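Local coordinates for protein thiazoline oxidase/subtilisin-like protease (Prochloron didemni, PDB 4H6X) that probably cleaves and macrocyclises precursor peptides during patellamide maturation, as a transamidating protease of the subtilisin-like family, at residues A75-R80 / L106-C111; I35-G40 / S115-Q120. All coordinates share one frame; numbering follows the deposited sequence.

Both contacts use helix 101-118, contact 1 near its middle and contact 2 at its C-terminal end, and their centres lie about 16 Å apart. Contact 2 is buried core, about 6 Å from the centre of the chain, where isoleucines alone meet between the helix and strand 34-39 of the parallel sheet. Contact 1 is partly buried and further out, about 17 Å from that centre; there the same helix meets helix 70-82 through a salt bridge and a water. The two touch where His-109 ND1 of contact 1 comes within 2.7 Å of Asp-39 OD2 of contact 2, a probable hydrogen bond.

Contact 1. Residues A75-R80 / L106-C111; sequences AFQSIR and LNDHAC
The guanidinium of Arg-80 has the Asp-108 carboxylate at its edge and, over one face, the rim of the Phe-76 ring, whose CE2 stands 3.6 Å above the guanidinium plane. Arg-80 NH2 in turn lies in the plane of the phenyl ring, at its edge. Phe-76 CE2 also approaches Asp-108 CG obliquely, at 4.1 Å, the side chains crossing at about a right angle. The grip on Asp-108 is end-on, one nitrogen to each oxygen. Arg-80 NH2 makes a short, nearly straight bond to Asp-108 OD2, at 2.5 Å, approaching from above the carboxylate plane; Arg-80 NH1 reaches Asp-108 OD1 at 3.2 Å on its syn side. The guanidinium and carboxylate planes are 43° apart, so the paired grip is twisted. A bend at chi3 (-86°) turns the otherwise extended arginine chain to meet the carboxylate. Asp-108 OD1 also accepts a hydrogen bond from a water at 2.8 Å; Gln-77 NE2 donates both to that water and to Pro-262 O. A leucine in place of Arg-80 would probably leave the buried Asp-108 carboxylate without its positive mate and uncover part of the Phe-76 ring edge. The helix segments pass 12.3 Å apart at their axes, a distance spanned mainly by Arg-80 and by the water between Gln-77 and Asp-108. Helix 70-82 also packs on helix 87-96 through Phe-76 and Ile-79, and Arg-80 touches strand 268-270.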
ATOM      1  N   ALA A  75       2.998   1.897  24.364  1.00 27.35           N
ATOM      2  CA  ALA A  75       3.556   0.654  24.861  1.00 25.50           C
ATOM      3  C   ALA A  75       4.066  -0.232  23.717  1.00 26.54           C
ATOM      4  O   ALA A  75       5.171  -0.769  23.774  1.00 25.01           O
ATOM      5  CB  ALA A  75       2.530  -0.084  25.704  1.00 24.59           C
ATOM      6  N   PHE A  76       3.243  -0.402  22.683  1.00 26.88           N
ATOM      7  CA  PHE A  76       3.660  -1.159  21.496  1.00 24.81           C
ATOM      8  C   PHE A  76       4.892  -0.517  20.863  1.00 24.97           C
ATOM      9  O   PHE A  76       5.832  -1.205  20.481  1.00 25.57           O
ATOM     10  CB  PHE A  76       2.507  -1.200  20.482  1.00 26.48           C
ATOM     11  CG  PHE A  76       2.812  -1.982  19.236  1.00 25.64           C
ATOM     12  CD1 PHE A  76       2.502  -3.332  19.157  1.00 27.85           C
ATOM     13  CD2 PHE A  76       3.385  -1.362  18.140  1.00 27.24           C
ATOM     14  CE1 PHE A  76       2.775  -4.066  18.000  1.00 27.76           C
ATOM     15  CE2 PHE A  76       3.656  -2.080  16.974  1.00 29.29           C
ATOM     16  CZ  PHE A  76       3.365  -3.438  16.917  1.00 27.73           C
ATOM     17  N   GLN A  77       4.873   0.805  20.738  1.00 25.93           N
ATOM     18  CA  GLN A  77       5.952   1.506  20.052  1.00 28.53           C
ATOM     19  C   GLN A  77       7.269   1.493  20.824  1.00 29.48           C
ATOM     20  O   GLN A  77       8.336   1.450  20.214  1.00 29.84           O
ATOM     21  CB  GLN A  77       5.528   2.920  19.668  1.00 27.56           C
ATOM     22  CG  GLN A  77       4.453   2.896  18.592  1.00 28.84           C
ATOM     23  CD  GLN A  77       3.743   4.214  18.422  1.00 28.82           C
ATOM     24  OE1 GLN A  77       4.214   5.258  18.883  1.00 30.37           O
ATOM     25  NE2 GLN A  77       2.591   4.183  17.748  1.00 28.90           N
ATOM     26  N   SER A  78       7.185   1.511  22.158  1.00 29.15           N
ATOM     27  CA  SER A  78       8.373   1.359  23.010  1.00 30.65           C
ATOM     28  C   SER A  78       9.022  -0.007  22.832  1.00 29.82           C
ATOM     29  O   SER A  78      10.242  -0.104  22.683  1.00 30.93           O
ATOM     30  CB  SER A  78       8.042   1.592  24.500  1.00 30.51           C
ATOM     31  OG  SER A  78       9.066   1.031  25.311  1.00 30.15           O
ATOM     32  N   ILE A  79       8.203  -1.054  22.833  1.00 29.08           N
ATOM     33  CA  ILE A  79       8.677  -2.418  22.577  1.00 30.92           C
ATOM     34  C   ILE A  79       9.349  -2.559  21.197  1.00 33.02           C
ATOM     35  O   ILE A  79      10.391  -3.206  21.077  1.00 32.71           O
ATOM     36  CB  ILE A  79       7.536  -3.447  22.765  1.00 30.59           C
ATOM     37  CG1 ILE A  79       7.157  -3.528  24.254  1.00 30.43           C
ATOM     38  CG2 ILE A  79       7.935  -4.829  22.263  1.00 31.91           C
ATOM     39  CD1 ILE A  79       5.793  -4.133  24.531  1.00 27.55           C
ATOM     40  N   ARG A  80       8.769  -1.939  20.167  1.00 32.95           N
ATOM     41  CA  ARG A  80       9.388  -1.944  18.836  1.00 34.25           C
ATOM     42  C   ARG A  80      10.725  -1.190  18.862  1.00 34.39           C
ATOM     43  O   ARG A  80      11.730  -1.695  18.375  1.00 32.96           O
ATOM     44  CB  ARG A  80       8.457  -1.313  17.804  1.00 33.61           C
ATOM     45  CG  ARG A  80       9.105  -1.061  16.451  1.00 35.36           C
ATOM     46  CD  ARG A  80       8.276  -0.054  15.680  1.00 38.07           C
ATOM     47  NE  ARG A  80       7.225  -0.731  14.963  1.00 36.50           N
ATOM     48  CZ  ARG A  80       6.052  -0.212  14.608  1.00 32.89           C
ATOM     49  NH1 ARG A  80       5.688   1.030  14.922  1.00 28.50           N
ATOM     50  NH2 ARG A  80       5.226  -0.990  13.941  1.00 30.16           N
ATOM     51  N   LEU A 106      -2.517  -4.332  13.477  1.00 26.99           N
ATOM     52  CA  LEU A 106      -3.310  -3.990  12.279  1.00 29.00           C
ATOM     53  C   LEU A 106      -3.462  -2.491  12.074  1.00 26.89           C
ATOM     54  O   LEU A 106      -3.342  -1.994  10.944  1.00 25.43           O
ATOM     55  CB  LEU A 106      -4.698  -4.643  12.337  1.00 31.18           C
ATOM     56  CG  LEU A 106      -5.317  -4.958  10.970  1.00 35.03           C
ATOM     57  CD1 LEU A 106      -4.564  -6.095  10.297  1.00 35.47           C
ATOM     58  CD2 LEU A 106      -6.798  -5.298  11.102  1.00 35.91           C
ATOM     59  N   ASN A 107      -3.739  -1.758  13.154  1.00 24.90           N
ATOM     60  CA  ASN A 107      -3.942  -0.313  13.026  1.00 24.38           C
ATOM     61  C   ASN A 107      -2.634   0.404  12.753  1.00 25.12           C
ATOM     62  O   ASN A 107      -2.588   1.368  11.976  1.00 25.29           O
ATOM     63  CB  ASN A 107      -4.611   0.265  14.269  1.00 24.95           C
ATOM     64  CG  ASN A 107      -5.997  -0.298  14.492  1.00 27.03           C
ATOM     65  OD1 ASN A 107      -6.625  -0.824  13.567  1.00 26.37           O
ATOM     66  ND2 ASN A 107      -6.491  -0.191  15.727  1.00 27.59           N
ATOM     67  N   ASP A 108      -1.570  -0.089  13.386  1.00 24.09           N
ATOM     68  CA  ASP A 108      -0.235   0.447  13.163  1.00 25.99           C
ATOM     69  C   ASP A 108       0.145   0.257  11.682  1.00 25.91           C
ATOM     70  O   ASP A 108       0.659   1.170  11.036  1.00 25.72           O
ATOM     71  CB  ASP A 108       0.770  -0.274  14.068  1.00 26.35           C
ATOM     72  CG  ASP A 108       2.193   0.166  13.829  1.00 27.99           C
ATOM     73  OD1 ASP A 108       2.582   1.195  14.407  1.00 29.05           O
ATOM     74  OD2 ASP A 108       2.917  -0.519  13.075  1.00 27.50           O
ATOM     75  N   HIS A 109      -0.131  -0.939  11.171  1.00 25.62           N
ATOM     76  CA  HIS A 109       0.155  -1.302   9.781  1.00 27.03           C
ATOM     77  C   HIS A 109      -0.614  -0.389   8.807  1.00 26.24           C
ATOM     78  O   HIS A 109      -0.059   0.111   7.822  1.00 26.91           O
ATOM     79  CB  HIS A 109      -0.208  -2.776   9.591  1.00 26.69           C
ATOM     80  CG  HIS A 109       0.205  -3.338   8.276  1.00 30.19           C
ATOM     81  ND1 HIS A 109      -0.593  -3.267   7.153  1.00 30.16           N
ATOM     82  CD2 HIS A 109       1.322  -4.007   7.905  1.00 29.72           C
ATOM     83  CE1 HIS A 109       0.025  -3.849   6.141  1.00 31.43           C
ATOM     84  NE2 HIS A 109       1.190  -4.301   6.573  1.00 32.04           N
ATOM     85  N   ALA A 110      -1.885  -0.145   9.115  1.00 25.54           N
ATOM     86  CA  ALA A 110      -2.720   0.773   8.365  1.00 25.23           C
ATOM     87  C   ALA A 110      -2.133   2.182   8.306  1.00 25.43           C
ATOM     88  O   ALA A 110      -2.172   2.811   7.257  1.00 23.61           O
ATOM     89  CB  ALA A 110      -4.127   0.819   8.953  1.00 24.73           C
ATOM     90  N   CYS A 111      -1.602   2.683   9.428  1.00 26.39           N
ATOM     91  CA  CYS A 111      -1.008   4.036   9.417  1.00 26.27           C
ATOM     92  C   CYS A 111       0.167   4.089   8.471  1.00 24.65           C
ATOM     93  O   CYS A 111       0.325   5.051   7.726  1.00 25.34           O
ATOM     94  CB  CYS A 111      -0.512   4.475  10.794  1.00 28.00           C
ATOM     95  SG  CYS A 111      -1.802   4.823  12.000  1.00 34.07           S
TER
HETATM   96  O   HOH W   1       1.654   1.445  17.030  1.00 33.54           O

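Contact 2. Residues I35-G40 / S115-Q120; sequences IVIIDG and STIVGQ
Ile-117, on the last turn of helix 101-118, offers one branch to each of two isoleucines on strand 34-39. Its CG2 methyl meets Ile-35 CD1 at 3.7 Å, and its CD1 faces Ile-37 CD1 at 3.9 Å. The first pair meets at a slant, end methyl against side branch; in the second, the two chains reach toward each other tip to tip. All three residues share one first-torsion arrangement, with CG1 opposite the carbonyl carbon and CG2 opposite the backbone N. At Ile-117 (chi1 -67°) this aims CG2 at Ile-35 and the CG1-CD1 arm at Ile-37. Ile-37 and Ile-117 both continue with CD1 extended, which carries their end methyls up against each other. Ile-35 departs from that pattern: its chi2 of 148° is turned well off full extension, and its CD1 comes to rest against the Ile-117 side branch. The backbones stay well separated, with 9.0 Å between Ile-35 CA and Ile-117 CA, and the contact is purely apolar. Thr-281 of helix 273-293 touches both Ile-35 and Ile-117, adding a third element to the group, whereas Val-36 and Ile-38 pack on helix 154-165. Such alternation, with helices on both faces of a parallel sheet, belongs to the alpha/beta fold of subtilases. Further along the strand, Asp-39 OD1 accepts a hydrogen bond from Gly-40 N at 2.6 Å, on its anti side, and OD2 accepts one from His-109 ND1. With His-109 NE2 bonded to Ser-274 OG, this series of bonds is consistent with the Ser-His-Asp catalytic triad of subtilisin-like proteases, its acid toward the C-terminal side of a strand inside the parallel sheet and its histidine on the helix packed against that strand.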
ATOM      1  N   ILE A  35      -8.161   4.812  -4.374  1.00 23.58           N
ATOM      2  CA  ILE A  35      -7.529   3.626  -3.800  1.00 22.41           C
ATOM      3  C   ILE A  35      -8.301   3.282  -2.533  1.00 22.34           C
ATOM      4  O   ILE A  35      -8.463   4.128  -1.661  1.00 21.27           O
ATOM      5  CB  ILE A  35      -6.039   3.888  -3.426  1.00 23.64           C
ATOM      6  CG1 ILE A  35      -5.225   4.351  -4.655  1.00 22.98           C
ATOM      7  CG2 ILE A  35      -5.411   2.654  -2.773  1.00 22.55           C
ATOM      8  CD1 ILE A  35      -4.101   5.320  -4.309  1.00 23.16           C
ATOM      9  N   VAL A  36      -8.791   2.044  -2.443  1.00 22.93           N
ATOM     10  CA  VAL A  36      -9.449   1.586  -1.218  1.00 22.53           C
ATOM     11  C   VAL A  36      -8.488   0.658  -0.503  1.00 22.31           C
ATOM     12  O   VAL A  36      -8.022  -0.335  -1.073  1.00 21.44           O
ATOM     13  CB  VAL A  36     -10.809   0.891  -1.480  1.00 22.79           C
ATOM     14  CG1 VAL A  36     -11.436   0.427  -0.168  1.00 21.57           C
ATOM     15  CG2 VAL A  36     -11.766   1.844  -2.198  1.00 22.70           C
ATOM     16  N   ILE A  37      -8.213   0.979   0.756  1.00 22.11           N
ATOM     17  CA  ILE A  37      -7.255   0.234   1.552  1.00 21.83           C
ATOM     18  C   ILE A  37      -7.994  -0.608   2.582  1.00 22.73           C
ATOM     19  O   ILE A  37      -8.632  -0.076   3.514  1.00 22.92           O
ATOM     20  CB  ILE A  37      -6.253   1.188   2.251  1.00 21.86           C
ATOM     21  CG1 ILE A  37      -5.469   1.994   1.198  1.00 22.55           C
ATOM     22  CG2 ILE A  37      -5.302   0.425   3.164  1.00 20.13           C
ATOM     23  CD1 ILE A  37      -4.582   3.083   1.806  1.00 21.62           C
ATOM     24  N   ILE A  38      -7.911  -1.919   2.387  1.00 22.04           N
ATOM     25  CA  ILE A  38      -8.489  -2.888   3.300  1.00 22.47           C
ATOM     26  C   ILE A  38      -7.405  -3.289   4.293  1.00 23.66           C
ATOM     27  O   ILE A  38      -6.493  -4.082   3.981  1.00 23.61           O
ATOM     28  CB  ILE A  38      -9.094  -4.098   2.538  1.00 21.52           C
ATOM     29  CG1 ILE A  38     -10.187  -3.605   1.568  1.00 21.04           C
ATOM     30  CG2 ILE A  38      -9.599  -5.158   3.520  1.00 21.66           C
ATOM     31  CD1 ILE A  38     -10.765  -4.685   0.652  1.00 21.10           C
ATOM     32  N   ASP A  39      -7.492  -2.723   5.499  1.00 23.90           N
ATOM     33  CA  ASP A  39      -6.429  -2.884   6.494  1.00 24.56           C
ATOM     34  C   ASP A  39      -7.030  -2.465   7.835  1.00 25.20           C
ATOM     35  O   ASP A  39      -8.254  -2.491   7.991  1.00 24.67           O
ATOM     36  CB  ASP A  39      -5.226  -1.994   6.106  1.00 25.64           C
ATOM     37  CG  ASP A  39      -3.911  -2.419   6.777  1.00 29.35           C
ATOM     38  OD1 ASP A  39      -3.920  -3.008   7.886  1.00 31.74           O
ATOM     39  OD2 ASP A  39      -2.846  -2.108   6.203  1.00 29.28           O
ATOM     40  N   GLY A  40      -6.191  -2.074   8.789  1.00 24.91           N
ATOM     41  CA  GLY A  40      -6.680  -1.554  10.083  1.00 24.65           C
ATOM     42  C   GLY A  40      -7.155  -0.112  10.009  1.00 24.75           C
ATOM     43  O   GLY A  40      -7.397   0.437   8.923  1.00 23.05           O
ATOM     44  N   SER A 115       0.168   6.067   4.833  1.00 24.00           N
ATOM     45  CA  SER A 115       1.153   7.149   4.680  1.00 24.89           C
ATOM     46  C   SER A 115       2.103   6.902   3.496  1.00 24.85           C
ATOM     47  O   SER A 115       2.487   7.844   2.789  1.00 25.24           O
ATOM     48  CB  SER A 115       1.936   7.366   5.990  1.00 24.47           C
ATOM     49  OG  SER A 115       2.852   6.296   6.243  1.00 24.89           O
ATOM     50  N   THR A 116       2.466   5.640   3.273  1.00 24.96           N
ATOM     51  CA  THR A 116       3.326   5.270   2.126  1.00 27.94           C
ATOM     52  C   THR A 116       2.667   5.610   0.788  1.00 26.77           C
ATOM     53  O   THR A 116       3.333   5.992  -0.185  1.00 25.60           O
ATOM     54  CB  THR A 116       3.700   3.771   2.178  1.00 30.05           C
ATOM     55  OG1 THR A 116       4.548   3.553   3.315  1.00 35.03           O
ATOM     56  CG2 THR A 116       4.446   3.321   0.911  1.00 34.53           C
ATOM     57  N   ILE A 117       1.353   5.454   0.746  1.00 25.09           N
ATOM     58  CA  ILE A 117       0.601   5.693  -0.462  1.00 24.20           C
ATOM     59  C   ILE A 117       0.302   7.180  -0.622  1.00 24.63           C
ATOM     60  O   ILE A 117       0.452   7.737  -1.717  1.00 24.08           O
ATOM     61  CB  ILE A 117      -0.691   4.831  -0.495  1.00 22.66           C
ATOM     62  CG1 ILE A 117      -0.310   3.339  -0.617  1.00 22.15           C
ATOM     63  CG2 ILE A 117      -1.587   5.269  -1.641  1.00 23.20           C
ATOM     64  CD1 ILE A 117      -1.438   2.354  -0.341  1.00 20.84           C
ATOM     65  N   VAL A 118      -0.124   7.824   0.458  1.00 24.26           N
ATOM     66  CA  VAL A 118      -0.739   9.145   0.307  1.00 26.17           C
ATOM     67  C   VAL A 118      -0.188  10.267   1.194  1.00 27.17           C
ATOM     68  O   VAL A 118      -0.680  11.398   1.142  1.00 27.43           O
ATOM     69  CB  VAL A 118      -2.277   9.058   0.421  1.00 26.35           C
ATOM     70  CG1 VAL A 118      -2.733   9.075   1.881  1.00 26.77           C
ATOM     71  CG2 VAL A 118      -2.948  10.165  -0.376  1.00 26.57           C
ATOM     72  N   GLY A 119       0.820   9.970   2.001  1.00 28.93           N
ATOM     73  CA  GLY A 119       1.400  11.010   2.854  1.00 31.93           C
ATOM     74  C   GLY A 119       1.795  12.242   2.048  1.00 32.70           C
ATOM     75  O   GLY A 119       2.359  12.129   0.954  1.00 33.76           O
ATOM     76  N   GLN A 120       1.495  13.417   2.590  1.00 34.92           N
ATOM     77  CA  GLN A 120       1.725  14.683   1.885  1.00 34.51           C
ATOM     78  C   GLN A 120       3.201  15.072   1.799  1.00 32.96           C
ATOM     79  O   GLN A 120       3.988  14.780   2.709  1.00 31.71           O
ATOM     80  CB  GLN A 120       0.878  15.797   2.503  1.00 35.46           C
ATOM     81  CG  GLN A 120      -0.615  15.503   2.455  1.00 35.02           C
ATOM     82  CD  GLN A 120      -1.133  15.340   1.035  1.00 37.38           C
ATOM     83  OE1 GLN A 120      -1.267  14.216   0.526  1.00 38.08           O
ATOM     84  NE2 GLN A 120      -1.423  16.458   0.385  1.00 34.20           N
TER